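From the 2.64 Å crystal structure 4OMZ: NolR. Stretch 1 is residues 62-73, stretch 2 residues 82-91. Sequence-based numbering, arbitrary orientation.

Stretch 1 62-73: HLSKLRAQNLVS
Stretch 2 (82-91) YYSSSSDSVM

Stretch 1 of NolR is the end of a helix, with Leu63 and Arg67 one turn apart (Arg67 N to Leu63 O, 2.9 Å), followed by a turn in which Asn70 adopts phi/psi of 60/38° and an extended segment at Val72 and Ser73 (-133/150° and -111/156°). Stretch 2 enters as a strand antiparallel to that segment, and the two bury 504 Å² between them.

Tyr82 points away from stretch 1 and contributes little. Tyr83 (phi/psi -98/146°, chi1 m, chi2 80°) is covered most extensively. Its CA-to-CB bond runs sideways, yet the ring reaches the helix, where Leu63 (m, t) lays CD1 over one face, 3.7 Å from the ring centroid and 15° off the normal. Val72 CG2 approaches the ring edge, 4.3 Å from Tyr83 CD2. The phenol thus presents carbon to aliphatic neighbours while its hydroxyl extends to Arg67, whose NH1 gives a weak hydrogen bond to Tyr83 OH (3.3 Å, 124°).

Ser84 (-150/171°, chi1 p) pairs with Ser73 at a CA-CA distance of 5.3 Å. Two nearly straight hydrogen bonds close the pair, Ser73 N to Ser84 O and Ser84 N to Ser73 O, each 2.9 Å, and both side chains lie on the same sheet face.

Beyond the strand, buried Ser85 (-135/123°, chi1 t) donates from OG to Leu71 O at 2.7 Å, its small polar side chain satisfying a carbonyl in the turn. A water accepts from Ser86 N (2.7 Å) and hydrogen-bonds Ser73 OG (2.9 Å), bridging the stretches.

Ser87 (-68/119°, chi1 t) caps the following helix, its OG accepting from Val90 N at 3.1 Å. That helix directs Val90 (chi1 t) toward stretch 1, where CG2 packs 3.8 Å from CD2 of Leu71 (m, t), an apolar contact between two buried side chains.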

# COMPACT_ATOMS: atom_id res chain seq x y z
N HIS A 62 -12.15 10.03 -3.59
CA HIS A 62 -11.33 9.26 -2.70
C HIS A 62 -12.02 8.88 -1.43
O HIS A 62 -11.73 7.82 -0.88
CB HIS A 62 -10.03 9.94 -2.38
CG HIS A 62 -9.12 10.02 -3.57
ND1 HIS A 62 -9.02 9.01 -4.50
CD2 HIS A 62 -8.18 10.93 -3.88
CE1 HIS A 62 -8.15 9.38 -5.44
NE2 HIS A 62 -7.63 10.53 -5.08
N LEU A 63 -12.86 9.77 -0.93
CA LEU A 63 -13.55 9.53 0.33
C LEU A 63 -14.41 8.29 0.19
O LEU A 63 -14.57 7.53 1.15
CB LEU A 63 -14.41 10.73 0.70
CG LEU A 63 -13.63 11.95 1.20
CD1 LEU A 63 -14.59 13.07 1.56
CD2 LEU A 63 -12.74 11.60 2.38
N SER A 64 -14.96 8.08 -1.00
CA SER A 64 -15.76 6.88 -1.22
C SER A 64 -14.90 5.63 -1.16
O SER A 64 -15.28 4.64 -0.52
CB SER A 64 -16.50 6.96 -2.55
OG SER A 64 -16.93 5.68 -2.97
N LYS A 65 -13.72 5.66 -1.80
CA LYS A 65 -12.92 4.42 -1.77
C LYS A 65 -12.36 4.15 -0.36
O LYS A 65 -12.20 2.99 0.06
CB LYS A 65 -11.80 4.46 -2.81
CG LYS A 65 -10.67 3.47 -2.52
CD LYS A 65 -10.46 2.50 -3.68
CE LYS A 65 -9.60 1.30 -3.29
NZ LYS A 65 -8.90 0.69 -4.45
N LEU A 66 -12.06 5.23 0.36
CA LEU A 66 -11.60 5.14 1.74
C LEU A 66 -12.69 4.61 2.67
O LEU A 66 -12.40 3.87 3.60
CB LEU A 66 -11.12 6.50 2.24
CG LEU A 66 -9.79 7.08 1.74
CD1 LEU A 66 -9.48 8.43 2.41
CD2 LEU A 66 -8.68 6.08 2.00
N ARG A 67 -13.94 5.02 2.42
CA ARG A 67 -15.05 4.54 3.24
C ARG A 67 -15.28 3.07 2.96
O ARG A 67 -15.66 2.31 3.86
CB ARG A 67 -16.35 5.31 2.97
CG ARG A 67 -16.41 6.74 3.51
CD ARG A 67 -17.76 7.37 3.22
NE ARG A 67 -18.73 7.05 4.25
CZ ARG A 67 -19.70 7.86 4.65
NH1 ARG A 67 -19.85 9.05 4.08
NH2 ARG A 67 -20.54 7.49 5.61
N ALA A 68 -15.04 2.67 1.71
CA ALA A 68 -15.21 1.27 1.31
C ALA A 68 -14.28 0.34 2.11
O ALA A 68 -14.63 -0.82 2.38
CB ALA A 68 -14.96 1.11 -0.18
N GLN A 69 -13.12 0.84 2.50
CA GLN A 69 -12.19 0.07 3.32
C GLN A 69 -12.30 0.45 4.79
O GLN A 69 -11.42 0.11 5.58
CB GLN A 69 -10.75 0.28 2.84
CG GLN A 69 -10.40 -0.49 1.58
CD GLN A 69 -10.39 -1.98 1.80
OE1 GLN A 69 -10.03 -2.46 2.88
NE2 GLN A 69 -10.76 -2.74 0.78
N ASN A 70 -13.37 1.16 5.15
CA ASN A 70 -13.67 1.46 6.55
C ASN A 70 -12.55 2.24 7.24
O ASN A 70 -12.24 2.01 8.41
CB ASN A 70 -13.94 0.16 7.32
CG ASN A 70 -15.16 -0.58 6.80
OD1 ASN A 70 -16.29 -0.28 7.18
ND2 ASN A 70 -14.94 -1.53 5.91
N LEU A 71 -11.94 3.16 6.49
CA LEU A 71 -10.75 3.85 6.97
C LEU A 71 -11.03 5.24 7.52
O LEU A 71 -10.13 5.90 8.05
CB LEU A 71 -9.71 3.95 5.85
CG LEU A 71 -9.24 2.61 5.28
CD1 LEU A 71 -8.21 2.82 4.19
CD2 LEU A 71 -8.68 1.73 6.38
N VAL A 72 -12.27 5.71 7.37
CA VAL A 72 -12.63 7.03 7.85
C VAL A 72 -13.93 7.04 8.64
O VAL A 72 -14.83 6.24 8.39
CB VAL A 72 -12.75 8.06 6.70
CG1 VAL A 72 -11.38 8.45 6.18
CG2 VAL A 72 -13.62 7.52 5.58
N SER A 73 -14.01 7.96 9.59
CA SER A 73 -15.20 8.17 10.38
C SER A 73 -15.80 9.53 10.01
O SER A 73 -15.10 10.43 9.53
CB SER A 73 -14.87 8.12 11.86
OG SER A 73 -14.45 6.82 12.24
N TYR A 82 -18.13 16.25 8.71
CA TYR A 82 -16.74 16.35 9.11
C TYR A 82 -16.12 14.97 9.11
O TYR A 82 -16.61 14.06 9.78
CB TYR A 82 -16.60 17.00 10.49
CG TYR A 82 -16.96 18.46 10.51
CD1 TYR A 82 -16.05 19.43 10.13
CD2 TYR A 82 -18.22 18.88 10.92
CE1 TYR A 82 -16.37 20.77 10.14
CE2 TYR A 82 -18.56 20.22 10.94
CZ TYR A 82 -17.63 21.16 10.55
OH TYR A 82 -17.95 22.50 10.56
N TYR A 83 -15.04 14.83 8.34
CA TYR A 83 -14.34 13.56 8.20
C TYR A 83 -13.12 13.50 9.11
O TYR A 83 -12.47 14.51 9.37
CB TYR A 83 -13.90 13.35 6.75
CG TYR A 83 -15.00 12.91 5.83
CD1 TYR A 83 -15.92 13.83 5.32
CD2 TYR A 83 -15.13 11.58 5.45
CE1 TYR A 83 -16.93 13.42 4.46
CE2 TYR A 83 -16.13 11.17 4.60
CZ TYR A 83 -17.03 12.09 4.10
OH TYR A 83 -18.03 11.67 3.25
N SER A 84 -12.82 12.30 9.61
CA SER A 84 -11.59 12.08 10.36
C SER A 84 -11.15 10.65 10.15
O SER A 84 -11.88 9.86 9.56
CB SER A 84 -11.79 12.38 11.85
OG SER A 84 -12.88 11.64 12.37
N SER A 85 -9.96 10.31 10.62
CA SER A 85 -9.55 8.91 10.64
C SER A 85 -8.90 8.54 11.95
O SER A 85 -7.90 9.13 12.35
CB SER A 85 -8.60 8.59 9.49
OG SER A 85 -8.30 7.20 9.50
N SER A 86 -9.47 7.54 12.60
CA SER A 86 -8.90 6.99 13.81
C SER A 86 -8.52 5.53 13.58
O SER A 86 -8.43 4.73 14.51
CB SER A 86 -9.88 7.13 14.97
OG SER A 86 -9.90 8.48 15.42
N SER A 87 -8.28 5.19 12.31
CA SER A 87 -7.96 3.83 11.89
C SER A 87 -6.60 3.34 12.37
O SER A 87 -5.56 3.91 12.03
CB SER A 87 -8.01 3.74 10.36
OG SER A 87 -7.48 2.51 9.90
N ASP A 88 -6.60 2.27 13.16
CA ASP A 88 -5.35 1.70 13.64
C ASP A 88 -4.49 1.20 12.47
O ASP A 88 -3.26 1.34 12.49
CB ASP A 88 -5.63 0.57 14.63
CG ASP A 88 -4.37 -0.15 15.05
OD1 ASP A 88 -3.65 0.37 15.92
OD2 ASP A 88 -4.10 -1.25 14.51
N SER A 89 -5.14 0.61 11.47
CA SER A 89 -4.46 0.15 10.26
C SER A 89 -3.72 1.27 9.53
O SER A 89 -2.51 1.17 9.25
CB SER A 89 -5.46 -0.49 9.30
OG SER A 89 -6.05 -1.64 9.87
N VAL A 90 -4.45 2.34 9.24
CA VAL A 90 -3.89 3.50 8.56
C VAL A 90 -2.72 4.04 9.36
O VAL A 90 -1.67 4.35 8.81
CB VAL A 90 -4.94 4.62 8.34
CG1 VAL A 90 -4.26 5.90 7.87
CG2 VAL A 90 -5.97 4.18 7.32
N MET A 91 -2.89 4.12 10.68
CA MET A 91 -1.82 4.65 11.51
C MET A 91 -0.58 3.76 11.50
O MET A 91 0.54 4.27 11.51
CB MET A 91 -2.32 4.85 12.94
CG MET A 91 -2.98 6.21 13.13
SD MET A 91 -4.03 6.31 14.59
CE MET A 91 -5.39 7.25 13.90
O HOH W 1 -11.65 6.41 11.49